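Local coordinates for cell division protein SepF (Methanobrevibacter smithii, PDB 7AL1) that probably tethers the division protein FtsZ to the cell membrane in this archaeon, the chain being its folded SepF domain, paired with a second copy, at residues 17-22 against 39-44. Sequence-based numbering, arbitrary orientation. Where two conformers were deposited one is given.
Sequences IRPKTI and VILDLS
I17 and R18 meet L41 and D42 where two neighbouring parallel strands run out together, a worked example of how a strand pair is closed off at its carboxyl end. The last bridge pairs I17 with L41. I17 N donates to I40 O, and I17 O in turn accepts D42 N at 2.9 Å. The tight side lies on the helix-covered face. CD1 of L41 meets CD of P19 at 3.6 Å, the two side chains crossing at about a right angle; CD2 of L43 touches CG of P19 more loosely. In one of its two conformers I17 also brings CD1 to 3.8 Å from CG1 of V39, a less certain contact. Helix 22-33, which links the strands as a right-handed beta-alpha-beta crossover, packs on this layer through V28 and V32.

The other side is polar, and it is R18 that takes it out to solvent, while D42 and S44 are buried. With CG anti to the backbone N (chi1 -178°) and the chain extended to NE, R18 stretches beside D42, the two side chains pointing the same way, and its CD approaches OD2 of D42 at 3.4 Å. NE forms a long salt bridge of 3.5 Å with the same oxygen, guanidinium and carboxylate planes being 55° apart. NE also donates a hydrogen bond to OG of S44, 3.2 Å away, close to the guanidinium plane and fairly straight at 162°. Just past the last bridge, one water donates to both P19 O and D42 O.

D42 OD1 is held by S44 N, which reaches it at 3.0 Å from above the carboxylate plane in an Asx turn, and by N82 N of the adjoining strand. With its two oxygens thus divided, the buried carboxylate is probably stabilised as an anion by backbone N-H groups on OD1 and the positive charge of R18 near OD2.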
ATOM      1  N   ILE A  17       0.916  -3.071   9.309  1.00 17.85           N
ATOM      2  CA  ILE A  17       0.424  -3.426  10.643  0.55 18.74           C
ATOM      3  C   ILE A  17      -0.940  -4.101  10.503  1.00 18.01           C
ATOM      4  O   ILE A  17      -1.799  -3.557   9.796  1.00 19.01           O
ATOM      5  CB  ILE A  17       0.306  -2.138  11.493  0.55 18.02           C
ATOM      6  CG1 ILE A  17       1.620  -1.320  11.534  0.55 16.35           C
ATOM      7  CG2 ILE A  17      -0.091  -2.450  12.924  0.55 18.63           C
ATOM      8  CD1 ILE A  17       1.557   0.109  12.185  0.55 20.60           C
ATOM      9  N   ARG A  18      -1.154  -5.202  11.221  1.00 18.68           N
ATOM     10  CA  ARG A  18      -2.429  -5.910  11.342  1.00 17.74           C
ATOM     11  C   ARG A  18      -2.819  -5.840  12.819  1.00 18.33           C
ATOM     12  O   ARG A  18      -2.475  -6.741  13.612  1.00 19.28           O
ATOM     13  CB  ARG A  18      -2.308  -7.348  10.847  1.00 20.08           C
ATOM     14  CG  ARG A  18      -3.585  -8.117  10.905  1.00 20.19           C
ATOM     15  CD  ARG A  18      -3.414  -9.435  10.168  1.00 25.60           C
ATOM     16  NE  ARG A  18      -4.631 -10.221  10.116  1.00 32.06           N
ATOM     17  CZ  ARG A  18      -4.908 -11.236  10.927  1.00 37.75           C
ATOM     18  NH1 ARG A  18      -4.054 -11.585  11.887  1.00 35.74           N
ATOM     19  NH2 ARG A  18      -6.052 -11.895  10.778  1.00 38.04           N
ATOM     20  N   PRO A  19      -3.525  -4.788  13.257  1.00 16.50           N
ATOM     21  CA  PRO A  19      -3.727  -4.622  14.699  1.00 18.07           C
ATOM     22  C   PRO A  19      -4.599  -5.720  15.281  1.00 18.84           C
ATOM     23  O   PRO A  19      -5.564  -6.188  14.660  1.00 19.32           O
ATOM     24  CB  PRO A  19      -4.431  -3.261  14.829  1.00 21.03           C
ATOM     25  CG  PRO A  19      -4.943  -2.950  13.466  1.00 26.20           C
ATOM     26  CD  PRO A  19      -3.999  -3.613  12.502  1.00 18.14           C
ATOM     27  N   LYS A  20      -4.288  -6.089  16.527  1.00 18.39           N
ATOM     28  CA  LYS A  20      -5.091  -7.044  17.280  1.00 18.41           C
ATOM     29  C   LYS A  20      -5.700  -6.467  18.539  1.00 22.33           C
ATOM     30  O   LYS A  20      -6.604  -7.099  19.108  1.00 25.39           O
ATOM     31  CB  LYS A  20      -4.241  -8.257  17.678  1.00 23.38           C
ATOM     32  CG  LYS A  20      -3.714  -9.033  16.504  1.00 27.72           C
ATOM     33  CD  LYS A  20      -3.179 -10.380  16.956  1.00 33.90           C
ATOM     34  CE  LYS A  20      -2.575 -11.126  15.794  1.00 38.22           C
ATOM     35  NZ  LYS A  20      -2.051 -12.448  16.234  1.00 56.12           N
ATOM     36  N   THR A  21      -5.266  -5.287  18.981  1.00 21.45           N
ATOM     37  CA  THR A  21      -5.702  -4.678  20.227  1.00 24.36           C
ATOM     38  C   THR A  21      -5.934  -3.193  20.001  1.00 22.47           C
ATOM     39  O   THR A  21      -5.500  -2.623  18.990  1.00 20.82           O
ATOM     40  CB  THR A  21      -4.645  -4.832  21.325  1.00 27.51           C
ATOM     41  OG1 THR A  21      -3.470  -4.091  20.963  1.00 25.62           O
ATOM     42  CG2 THR A  21      -4.274  -6.288  21.511  1.00 27.55           C
ATOM     43  N   ILE A  22      -6.578  -2.552  20.985  1.00 24.52           N
ATOM     44  CA  ILE A  22      -6.741  -1.098  20.944  1.00 24.14           C
ATOM     45  C   ILE A  22      -5.381  -0.405  20.979  1.00 23.96           C
ATOM     46  O   ILE A  22      -5.156   0.617  20.309  1.00 22.35           O
ATOM     47  CB  ILE A  22      -7.641  -0.611  22.096  1.00 37.12           C
ATOM     48  CG1 ILE A  22      -9.039  -1.230  21.982  1.00 55.06           C
ATOM     49  CG2 ILE A  22      -7.720   0.913  22.088  1.00 39.04           C
ATOM     50  CD1 ILE A  22     -10.025  -0.758  23.049  1.00 61.17           C
ATOM     51  N   VAL A  39       0.869   4.158   6.680  1.00 17.11           N
ATOM     52  CA  VAL A  39       0.601   2.846   7.249  1.00 16.34           C
ATOM     53  C   VAL A  39      -0.304   2.087   6.302  1.00 16.01           C
ATOM     54  O   VAL A  39      -1.365   2.585   5.904  1.00 16.96           O
ATOM     55  CB  VAL A  39      -0.037   2.935   8.652  1.00 17.40           C
ATOM     56  CG1 VAL A  39      -0.377   1.534   9.177  1.00 18.87           C
ATOM     57  CG2 VAL A  39       0.881   3.664   9.610  1.00 18.60           C
ATOM     58  N   ILE A  40       0.117   0.902   5.906  1.00 16.50           N
ATOM     59  CA  ILE A  40      -0.767  -0.051   5.230  1.00 16.06           C
ATOM     60  C   ILE A  40      -1.364  -0.923   6.324  1.00 15.45           C
ATOM     61  O   ILE A  40      -0.660  -1.720   6.952  1.00 16.29           O
ATOM     62  CB  ILE A  40      -0.050  -0.865   4.149  1.00 17.83           C
ATOM     63  CG1 ILE A  40       0.463   0.078   3.043  1.00 20.05           C
ATOM     64  CG2 ILE A  40      -1.014  -1.897   3.599  1.00 19.55           C
ATOM     65  CD1 ILE A  40       1.409  -0.576   2.043  1.00 25.09           C
ATOM     66  N   LEU A  41      -2.639  -0.701   6.613  1.00 16.95           N
ATOM     67  CA  LEU A  41      -3.329  -1.232   7.766  1.00 17.55           C
ATOM     68  C   LEU A  41      -4.196  -2.394   7.302  1.00 16.82           C
ATOM     69  O   LEU A  41      -4.980  -2.239   6.358  1.00 17.74           O
ATOM     70  CB  LEU A  41      -4.241  -0.093   8.275  1.00 20.73           C
ATOM     71  CG  LEU A  41      -5.030  -0.281   9.542  1.00 20.04           C
ATOM     72  CD1 LEU A  41      -4.118  -0.546  10.674  1.00 26.11           C
ATOM     73  CD2 LEU A  41      -5.825   0.980   9.818  1.00 26.72           C
ATOM     74  N   ASP A  42      -4.099  -3.543   7.978  1.00 15.78           N
ATOM     75  CA  ASP A  42      -4.953  -4.693   7.710  1.00 15.96           C
ATOM     76  C   ASP A  42      -5.918  -4.831   8.894  1.00 16.64           C
ATOM     77  O   ASP A  42      -5.501  -5.223   9.984  1.00 17.25           O
ATOM     78  CB  ASP A  42      -4.149  -5.981   7.529  1.00 17.82           C
ATOM     79  CG  ASP A  42      -5.015  -7.176   7.278  1.00 20.94           C
ATOM     80  OD1 ASP A  42      -6.240  -7.055   7.193  1.00 19.50           O
ATOM     81  OD2 ASP A  42      -4.447  -8.312   7.169  1.00 24.72           O
ATOM     82  N   LEU A  43      -7.190  -4.483   8.696  1.00 16.11           N
ATOM     83  CA  LEU A  43      -8.192  -4.512   9.750  1.00 16.86           C
ATOM     84  C   LEU A  43      -8.911  -5.840   9.884  1.00 17.27           C
ATOM     85  O   LEU A  43      -9.885  -5.937  10.642  1.00 17.77           O
ATOM     86  CB  LEU A  43      -9.232  -3.404   9.513  1.00 19.30           C
ATOM     87  CG  LEU A  43      -8.687  -1.991   9.736  1.00 18.72           C
ATOM     88  CD1 LEU A  43      -9.802  -0.982   9.525  1.00 21.95           C
ATOM     89  CD2 LEU A  43      -8.165  -1.849  11.154  1.00 22.03           C
ATOM     90  N   SER A  44      -8.447  -6.879   9.202  1.00 17.81           N
ATOM     91  CA  SER A  44      -9.209  -8.120   9.150  1.00 19.06           C
ATOM     92  C   SER A  44      -9.295  -8.818  10.499  1.00 18.88           C
ATOM     93  O   SER A  44     -10.298  -9.476  10.776  1.00 20.55           O
ATOM     94  CB  SER A  44      -8.614  -9.078   8.106  1.00 20.17           C
ATOM     95  OG  SER A  44      -7.270  -9.422   8.399  1.00 25.30           O
TER
HETATM   96  O   HOH W   1      -6.825  -6.235  12.211  1.00 16.84           O